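Local coordinates for SusD-like carbohydrate binding protein BF1063 (Bacteroides fragilis NCTC 9343, PDB 3I4G) that probably binds carbohydrate at the bacterial outer membrane, in the manner of SusD-like glycan-binding lipoproteins, at residues Thr37-Tyr42 with Gly263-His269; Trp47-His51 with Phe253-Tyr257. All coordinates share one frame; numbering follows the deposited sequence. Where two conformers were deposited one is given.

Interaction 1 of 2, residues Thr37-Tyr42 with Gly263-His269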
ATOM      1  N   THR A  37      14.760   9.701  -0.649  1.00 18.19           N
ATOM      2  CA  THR A  37      16.093   9.979  -0.108  1.00 18.18           C
ATOM      3  C   THR A  37      16.271   9.050   1.080  1.00 14.96           C
ATOM      4  O   THR A  37      15.384   8.298   1.427  1.00 17.27           O
ATOM      5  CB  THR A  37      16.314  11.435   0.279  1.00 21.46           C
ATOM      6  OG1 THR A  37      15.335  11.771   1.242  1.00 22.56           O
ATOM      7  CG2 THR A  37      16.186  12.363  -0.962  1.00 25.11           C
ATOM      8  N   ASP A  38      17.463   9.092   1.653  0.50 15.44           N
ATOM      9  CA  ASP A  38      17.857   8.255   2.758  0.50 14.89           C
ATOM     10  C   ASP A  38      17.159   8.638   4.051  0.50 14.95           C
ATOM     11  O   ASP A  38      17.205   9.796   4.467  0.50 15.72           O
ATOM     12  CB  ASP A  38      19.381   8.401   2.939  0.50 14.69           C
ATOM     13  CG  ASP A  38      19.941   7.544   4.055  0.50 13.42           C
ATOM     14  OD1 ASP A  38      19.334   6.513   4.403  0.50 22.82           O
ATOM     15  OD2 ASP A  38      21.023   7.918   4.576  0.50 16.08           O
ATOM     16  N   GLY A  39      16.496   7.661   4.671  1.00 11.76           N
ATOM     17  CA  GLY A  39      15.945   7.839   5.994  1.00 12.44           C
ATOM     18  C   GLY A  39      14.544   8.292   6.240  1.00 10.68           C
ATOM     19  O   GLY A  39      13.624   7.927   5.522  1.00 12.49           O
ATOM     20  N   VAL A  40      14.396   9.079   7.296  1.00 10.83           N
ATOM     21  CA  VAL A  40      13.083   9.507   7.768  1.00 10.60           C
ATOM     22  C   VAL A  40      12.480  10.526   6.838  1.00 10.19           C
ATOM     23  O   VAL A  40      13.175  11.458   6.384  1.00 11.16           O
ATOM     24  CB  VAL A  40      13.212  10.085   9.164  1.00  9.91           C
ATOM     25  CG1 VAL A  40      11.916  10.726   9.661  1.00 11.28           C
ATOM     26  CG2 VAL A  40      13.684   8.970  10.141  1.00 10.86           C
ATOM     27  N   GLU A  41      11.200  10.348   6.539  1.00  9.58           N
ATOM     28  CA  GLU A  41      10.448  11.341   5.756  1.00  9.43           C
ATOM     29  C   GLU A  41       9.182  11.646   6.515  1.00  9.52           C
ATOM     30  O   GLU A  41       8.573  10.774   7.116  1.00 10.10           O
ATOM     31  CB  GLU A  41      10.168  10.851   4.352  1.00 10.60           C
ATOM     32  CG  GLU A  41       9.367   9.592   4.252  1.00 11.56           C
ATOM     33  CD  GLU A  41       9.029   9.167   2.856  1.00 13.93           C
ATOM     34  OE1 GLU A  41       9.659   9.652   1.885  1.00 13.35           O
ATOM     35  OE2 GLU A  41       8.089   8.357   2.693  1.00 11.17           O
ATOM     36  N   TYR A  42       8.758  12.908   6.450  1.00 10.01           N
ATOM     37  CA  TYR A  42       7.585  13.401   7.167  1.00 10.15           C
ATOM     38  C   TYR A  42       6.391  13.570   6.265  1.00  9.62           C
ATOM     39  O   TYR A  42       5.327  14.011   6.703  1.00  9.40           O
ATOM     40  CB  TYR A  42       7.929  14.715   7.871  1.00 10.78           C
ATOM     41  CG  TYR A  42       9.025  14.497   8.894  1.00 10.80           C
ATOM     42  CD1 TYR A  42       8.746  13.873  10.106  1.00 11.07           C
ATOM     43  CD2 TYR A  42      10.351  14.827   8.613  1.00 12.67           C
ATOM     44  CE1 TYR A  42       9.760  13.653  11.033  1.00 12.50           C
ATOM     45  CE2 TYR A  42      11.350  14.582   9.544  1.00 13.64           C
ATOM     46  CZ  TYR A  42      11.027  13.994  10.733  1.00 11.21           C
ATOM     47  OH  TYR A  42      12.026  13.754  11.695  1.00 15.14           O
ATOM     48  N   GLY A 263      18.754   4.032   3.183  1.00 10.16           N
ATOM     49  CA  GLY A 263      18.136   3.233   4.229  1.00  9.46           C
ATOM     50  C   GLY A 263      16.731   3.733   4.468  1.00 10.53           C
ATOM     51  O   GLY A 263      16.380   4.852   4.128  1.00 11.32           O
ATOM     52  N   THR A 264      15.904   2.895   5.044  1.00  8.57           N
ATOM     53  CA  THR A 264      14.549   3.310   5.397  1.00  9.08           C
ATOM     54  C   THR A 264      14.470   3.870   6.820  1.00  9.34           C
ATOM     55  O   THR A 264      15.152   3.405   7.722  1.00  9.01           O
ATOM     56  CB  THR A 264      13.506   2.182   5.236  1.00  8.46           C
ATOM     57  OG1 THR A 264      12.243   2.710   5.674  1.00  9.83           O
ATOM     58  CG2 THR A 264      13.854   0.894   6.054  1.00 10.97           C
ATOM     59  N   GLY A 265      13.700   4.938   6.978  1.00  9.47           N
ATOM     60  CA  GLY A 265      13.403   5.474   8.292  1.00  8.47           C
ATOM     61  C   GLY A 265      12.117   4.920   8.892  1.00  8.37           C
ATOM     62  O   GLY A 265      11.682   5.413   9.947  1.00  9.15           O
ATOM     63  N   LEU A 266      11.509   3.923   8.258  1.00  9.39           N
ATOM     64  CA  LEU A 266      10.265   3.366   8.754  1.00  9.53           C
ATOM     65  C   LEU A 266      10.403   2.898  10.205  1.00  9.33           C
ATOM     66  O   LEU A 266       9.502   3.135  11.002  1.00  8.98           O
ATOM     67  CB  LEU A 266       9.741   2.220   7.858  1.00  9.40           C
ATOM     68  CG  LEU A 266       8.442   1.576   8.311  1.00  8.87           C
ATOM     69  CD1 LEU A 266       7.261   2.591   8.382  1.00 11.26           C
ATOM     70  CD2 LEU A 266       8.130   0.400   7.390  1.00 11.34           C
ATOM     71  N   PRO A 267      11.510   2.225  10.600  1.00  8.75           N
ATOM     72  CA  PRO A 267      11.608   1.843  12.020  1.00  7.86           C
ATOM     73  C   PRO A 267      11.552   3.027  12.994  1.00  9.11           C
ATOM     74  O   PRO A 267      10.842   2.977  14.003  1.00  8.74           O
ATOM     75  CB  PRO A 267      12.942   1.111  12.082  1.00 10.02           C
ATOM     76  CG  PRO A 267      13.147   0.616  10.670  1.00  9.04           C
ATOM     77  CD  PRO A 267      12.674   1.755   9.833  1.00  9.36           C
ATOM     78  N   GLN A 268      12.306   4.091  12.715  1.00  8.81           N
ATOM     79  CA  GLN A 268      12.236   5.252  13.588  1.00  9.34           C
ATOM     80  C   GLN A 268      10.813   5.736  13.710  1.00  9.90           C
ATOM     81  O   GLN A 268      10.353   6.165  14.791  1.00 10.07           O
ATOM     82  CB  GLN A 268      13.115   6.360  13.007  1.00 10.31           C
ATOM     83  CG  GLN A 268      13.013   7.692  13.775  1.00  9.55           C
ATOM     84  CD  GLN A 268      13.622   7.618  15.143  1.00 12.37           C
ATOM     85  OE1 GLN A 268      14.819   7.882  15.297  1.00 14.08           O
ATOM     86  NE2 GLN A 268      12.837   7.197  16.132  1.00 11.89           N
ATOM     87  N   HIS A 269      10.101   5.746  12.601  1.00  9.81           N
ATOM     88  CA  HIS A 269       8.762   6.266  12.607  1.00  9.24           C
ATOM     89  C   HIS A 269       7.712   5.364  13.196  1.00 10.96           C
ATOM     90  O   HIS A 269       6.785   5.877  13.831  1.00 13.50           O
ATOM     91  CB  HIS A 269       8.284   6.657  11.181  1.00  9.83           C
ATOM     92  CG  HIS A 269       8.087   8.131  11.025  1.00  8.76           C
ATOM     93  ND1 HIS A 269       8.488   8.827   9.905  1.00 10.07           N
ATOM     94  CD2 HIS A 269       7.510   9.031  11.853  1.00  9.87           C
ATOM     95  CE1 HIS A 269       8.189  10.108  10.075  1.00 11.14           C
ATOM     96  NE2 HIS A 269       7.595  10.259  11.247  1.00 10.45           N
TER
HETATM   97  O   HOH W   1      14.911   5.719   1.976  1.00 15.54           O

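Interaction 2 of 2, residues Trp47-His51 with Phe253-Tyr257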
ATOM      1  N   TRP A  47       4.961   7.405  -4.529  1.00  9.53           N
ATOM      2  CA  TRP A  47       3.861   6.503  -4.275  1.00  8.41           C
ATOM      3  C   TRP A  47       4.321   5.231  -3.569  1.00  8.80           C
ATOM      4  O   TRP A  47       3.494   4.553  -2.948  1.00 10.55           O
ATOM      5  CB  TRP A  47       3.179   6.107  -5.595  1.00  8.51           C
ATOM      6  CG  TRP A  47       2.624   7.304  -6.320  1.00  8.71           C
ATOM      7  CD1 TRP A  47       3.167   7.935  -7.399  1.00  9.03           C
ATOM      8  CD2 TRP A  47       1.461   8.061  -5.958  1.00  8.44           C
ATOM      9  NE1 TRP A  47       2.392   9.033  -7.745  1.00  9.14           N
ATOM     10  CE2 TRP A  47       1.335   9.109  -6.880  1.00  8.62           C
ATOM     11  CE3 TRP A  47       0.465   7.895  -4.990  1.00  8.78           C
ATOM     12  CZ2 TRP A  47       0.285  10.012  -6.828  1.00  8.94           C
ATOM     13  CZ3 TRP A  47      -0.600   8.791  -4.973  1.00  9.35           C
ATOM     14  CH2 TRP A  47      -0.657   9.836  -5.865  1.00 10.30           C
ATOM     15  N   TRP A  48       5.603   4.879  -3.663  1.00  8.57           N
ATOM     16  CA  TRP A  48       6.116   3.647  -3.077  1.00  8.49           C
ATOM     17  C   TRP A  48       6.994   3.863  -1.861  1.00  9.27           C
ATOM     18  O   TRP A  48       7.528   2.903  -1.339  1.00  9.09           O
ATOM     19  CB  TRP A  48       6.898   2.837  -4.110  1.00  9.39           C
ATOM     20  CG  TRP A  48       6.078   2.506  -5.323  1.00  8.22           C
ATOM     21  CD1 TRP A  48       4.756   2.194  -5.353  1.00  8.49           C
ATOM     22  CD2 TRP A  48       6.527   2.440  -6.693  1.00  9.83           C
ATOM     23  NE1 TRP A  48       4.362   1.935  -6.635  1.00  8.28           N
ATOM     24  CE2 TRP A  48       5.422   2.097  -7.477  1.00  9.57           C
ATOM     25  CE3 TRP A  48       7.740   2.667  -7.315  1.00  9.12           C
ATOM     26  CZ2 TRP A  48       5.496   1.969  -8.848  1.00 10.09           C
ATOM     27  CZ3 TRP A  48       7.819   2.541  -8.678  1.00  8.54           C
ATOM     28  CH2 TRP A  48       6.708   2.221  -9.439  1.00 10.32           C
ATOM     29  N   SER A  49       7.170   5.107  -1.418  1.00  8.89           N
ATOM     30  CA  SER A  49       7.957   5.369  -0.213  1.00  8.17           C
ATOM     31  C   SER A  49       7.159   4.933   1.015  1.00  8.43           C
ATOM     32  O   SER A  49       5.956   4.629   0.927  1.00  9.13           O
ATOM     33  CB  SER A  49       8.352   6.834  -0.101  1.00  9.61           C
ATOM     34  OG  SER A  49       7.271   7.667   0.313  1.00 10.21           O
ATOM     35  N   TYR A  50       7.784   4.864   2.172  1.00  8.87           N
ATOM     36  CA  TYR A  50       7.020   4.324   3.313  1.00  8.32           C
ATOM     37  C   TYR A  50       5.847   5.225   3.675  1.00  9.50           C
ATOM     38  O   TYR A  50       4.784   4.731   4.040  1.00  8.80           O
ATOM     39  CB  TYR A  50       7.906   3.964   4.526  1.00  9.21           C
ATOM     40  CG  TYR A  50       8.475   5.060   5.377  1.00  9.84           C
ATOM     41  CD1 TYR A  50       7.674   5.720   6.287  1.00  9.20           C
ATOM     42  CD2 TYR A  50       9.804   5.428   5.320  1.00  9.01           C
ATOM     43  CE1 TYR A  50       8.178   6.680   7.105  1.00  8.97           C
ATOM     44  CE2 TYR A  50      10.299   6.420   6.151  1.00  8.77           C
ATOM     45  CZ  TYR A  50       9.502   7.022   7.030  1.00  8.31           C
ATOM     46  OH  TYR A  50      10.060   8.006   7.834  1.00  9.06           O
ATOM     47  N   HIS A  51       6.029   6.533   3.633  1.00  9.53           N
ATOM     48  CA  HIS A  51       4.926   7.444   3.910  1.00  9.08           C
ATOM     49  C   HIS A  51       3.982   7.531   2.713  1.00  8.77           C
ATOM     50  O   HIS A  51       2.763   7.722   2.885  1.00 10.28           O
ATOM     51  CB  HIS A  51       5.445   8.829   4.305  1.00  9.65           C
ATOM     52  CG  HIS A  51       4.449   9.714   5.003  1.00  8.24           C
ATOM     53  ND1 HIS A  51       3.137   9.870   4.616  1.00  9.52           N
ATOM     54  CD2 HIS A  51       4.635  10.556   6.033  1.00  9.14           C
ATOM     55  CE1 HIS A  51       2.550  10.756   5.410  1.00  8.89           C
ATOM     56  NE2 HIS A  51       3.444  11.193   6.282  1.00  9.86           N
ATOM     57  N   PHE A 253       7.212  -7.080  -7.504  1.00  8.33           N
ATOM     58  CA  PHE A 253       7.783  -5.726  -7.570  1.00  9.22           C
ATOM     59  C   PHE A 253       7.863  -5.216  -6.142  1.00  8.42           C
ATOM     60  O   PHE A 253       6.905  -5.349  -5.388  1.00  8.36           O
ATOM     61  CB  PHE A 253       6.973  -4.800  -8.497  1.00  8.78           C
ATOM     62  CG  PHE A 253       7.645  -3.473  -8.757  1.00  9.42           C
ATOM     63  CD1 PHE A 253       8.800  -3.400  -9.500  1.00 11.06           C
ATOM     64  CD2 PHE A 253       7.118  -2.296  -8.259  1.00 10.66           C
ATOM     65  CE1 PHE A 253       9.458  -2.191  -9.671  1.00 12.30           C
ATOM     66  CE2 PHE A 253       7.777  -1.079  -8.466  1.00 10.70           C
ATOM     67  CZ  PHE A 253       8.936  -1.036  -9.154  1.00 11.35           C
ATOM     68  N   TYR A 254       8.966  -4.591  -5.778  1.00  8.54           N
ATOM     69  CA  TYR A 254       9.218  -4.175  -4.405  1.00  8.63           C
ATOM     70  C   TYR A 254      10.230  -3.070  -4.357  1.00  8.42           C
ATOM     71  O   TYR A 254      10.948  -2.797  -5.355  1.00  8.73           O
ATOM     72  CB  TYR A 254       9.717  -5.384  -3.591  1.00  9.61           C
ATOM     73  CG  TYR A 254      10.838  -6.145  -4.240  1.00  8.81           C
ATOM     74  CD1 TYR A 254      12.153  -5.664  -4.183  1.00  9.32           C
ATOM     75  CD2 TYR A 254      10.598  -7.341  -4.918  1.00 10.07           C
ATOM     76  CE1 TYR A 254      13.198  -6.395  -4.803  1.00 10.27           C
ATOM     77  CE2 TYR A 254      11.613  -8.049  -5.503  1.00 10.41           C
ATOM     78  CZ  TYR A 254      12.900  -7.586  -5.442  1.00  9.90           C
ATOM     79  OH  TYR A 254      13.922  -8.310  -6.061  1.00 11.43           O
ATOM     80  N   ILE A 255      10.329  -2.427  -3.192  1.00  8.73           N
ATOM     81  CA  ILE A 255      11.363  -1.442  -2.911  1.00  7.93           C
ATOM     82  C   ILE A 255      12.310  -2.032  -1.874  1.00  8.99           C
ATOM     83  O   ILE A 255      11.877  -2.401  -0.775  1.00  9.60           O
ATOM     84  CB  ILE A 255      10.785  -0.117  -2.376  1.00  8.42           C
ATOM     85  CG1 ILE A 255       9.600   0.404  -3.194  1.00  9.94           C
ATOM     86  CG2 ILE A 255      11.916   0.891  -2.308  1.00 10.17           C
ATOM     87  CD1 ILE A 255       9.885   0.592  -4.713  1.00  9.87           C
ATOM     88  N   GLN A 256      13.588  -2.164  -2.242  1.00  8.88           N
ATOM     89  CA  GLN A 256      14.600  -2.650  -1.347  1.00  8.96           C
ATOM     90  C   GLN A 256      15.398  -1.462  -0.816  1.00 10.22           C
ATOM     91  O   GLN A 256      15.884  -0.658  -1.604  1.00 11.96           O
ATOM     92  CB  GLN A 256      15.540  -3.632  -2.050  1.00 11.12           C
ATOM     93  CG  GLN A 256      16.680  -4.085  -1.176  1.00 11.75           C
ATOM     94  CD  GLN A 256      17.497  -5.132  -1.834  1.00 14.31           C
ATOM     95  OE1 GLN A 256      18.209  -4.849  -2.819  1.00 20.12           O
ATOM     96  NE2 GLN A 256      17.460  -6.319  -1.297  1.00 12.48           N
ATOM     97  N   TYR A 257      15.563  -1.381   0.498  1.00  8.50           N
ATOM     98  CA  TYR A 257      16.362  -0.381   1.183  1.00  9.02           C
ATOM     99  C   TYR A 257      17.605  -1.059   1.735  1.00  8.95           C
ATOM    100  O   TYR A 257      17.509  -2.061   2.422  1.00  9.15           O
ATOM    101  CB  TYR A 257      15.541   0.237   2.296  1.00  9.02           C
ATOM    102  CG  TYR A 257      14.292   0.944   1.855  1.00  8.46           C
ATOM    103  CD1 TYR A 257      13.093   0.284   1.744  1.00  8.88           C
ATOM    104  CD2 TYR A 257      14.302   2.312   1.611  1.00  9.71           C
ATOM    105  CE1 TYR A 257      11.943   0.934   1.345  1.00  8.81           C
ATOM    106  CE2 TYR A 257      13.169   2.981   1.207  1.00 10.07           C
ATOM    107  CZ  TYR A 257      12.005   2.290   1.080  1.00 10.21           C
ATOM    108  OH  TYR A 257      10.867   2.970   0.718  1.00 10.45           O
TER
HETATM  109  O   HOH W   2       8.548   1.768   0.900  1.00  9.00           O
HETATM  110  O   HOH W   3      10.573   5.389   2.036  1.00  9.81           O

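Interaction 1 of 2, residues Thr37-Tyr42 with Gly263-His269
Gly39 and Gly263 meet backbone to backbone, and the polar part of this contact is built around them. Gly39 N donates to Gly263 O at 2.9 Å, while Gly265 N returns a weak bond to Gly39 O at 3.3 Å; together they form a single beta bridge between Gly39 and Thr264. Asp38 lengthens the seam in one of its two conformers. With CG anti to the backbone N (chi1 -179°), its carboxylate reaches across, and Asp38 OD1 accepts from Gly263 N at 2.8 Å, the donor lying above the carboxylate plane; the same oxygen also bonds Ser377 OG. The second conformer makes this side-chain grip less certain than the backbone bonds. A water closes this end, donating to both Thr37 O and Gly263 O.

The apolar part lies beyond the bridge, where the two methyls of Val40 divide the work. Val40 CG2 packs 3.9 Å from Gln268 CG, and Val40 CG1 comes 3.8 Å from His269 CE1. The CE1 corner of the imidazole faces Val40, Glu41 and Tyr42 together. Tyr42 CD1 lies at the edge of the imidazole, 3.8 Å from His269 CE1, with the ring planes at 80°. Glu41 O approaches that edge as well, 3.1 Å from His269 CE1. Both imidazole nitrogens are engaged elsewhere, ND1 with Tyr50 OH and NE2 with a sulfonate oxygen of a buffer molecule probably from the crystallisation liquor; in this crystal the two bonds should limit rotation of the ring.

At the start of helix 266-270, Thr264 OG1 accepts from Leu266 N at 2.9 Å, and Gly265 holds the N-cap position. An isolated beta bridge thus leads directly into an ST turn at a helix N terminus.

Interaction 2 of 2, residues Trp47-His51 with Phe253-Tyr257
A buried, largely apolar contact, supplemented by two bridging waters, joins the turn entering helix 50-54 to strand 254-257, which pairs antiparallel with strand 380-386. Its aromatic element is an edge-to-face pair: Phe253 presents its edge to one face of the Trp48 indole, the planes at 70° and the centroid of the six-membered ring 5.0 Å from that of Phe253. Phe253 CE2 leads, 3.6 Å from Trp48 CH2 and offset toward the rim of the indole. Trp48 NE1 bonds Tyr135 OH, which should restrain the ring's rotation.

Ile255 fills in beside the root of the indole. Its CG1, turned beside the backbone N (chi1 -47°), lies 3.7 Å from Trp48 CB, and CD1 reaches to 4.0 Å from Trp48 CE3.

At Tyr257 the chemistry changes. Tyr257 OH stays 3.9 Å from Tyr50 N, and water spans the interval. One water donates to Trp48 O and lies 2.6 Å from Tyr257 OH, in the plane of the phenol at its edge; another accepts from Tyr50 N and lies 2.8 Å from the same OH.

Edge-to-face and methylene packing supply shape without polar demands, whereas the two waters let one phenol oxygen serve both a carbonyl and an amide. Two backbone groups of the turn, Trp48 O and Tyr50 N, thereby gain water partners within a buried interface.

From the N terminus, the loop after helix 21-33 supplies residues 37-42, and the chain then reaches 47-51 at the entry to helix 50-54. It passes through a long, mainly helical span before returning as strand 254-257 and, soon after, helix 266-270. Interaction 2 therefore closes an inner loop of 201 intervening residues, and interaction 1 an outer one of 220, without crossing. Their centres lie 11 Å apart and they touch directly: Glu41 OE2 probably hydrogen-bonds Ser49 OG, and Val40 CA packs against Tyr50 OH. The loop after helix 21-33 and the short helix 50-54 are thus joined twice to the strand and helix of the SusD family region.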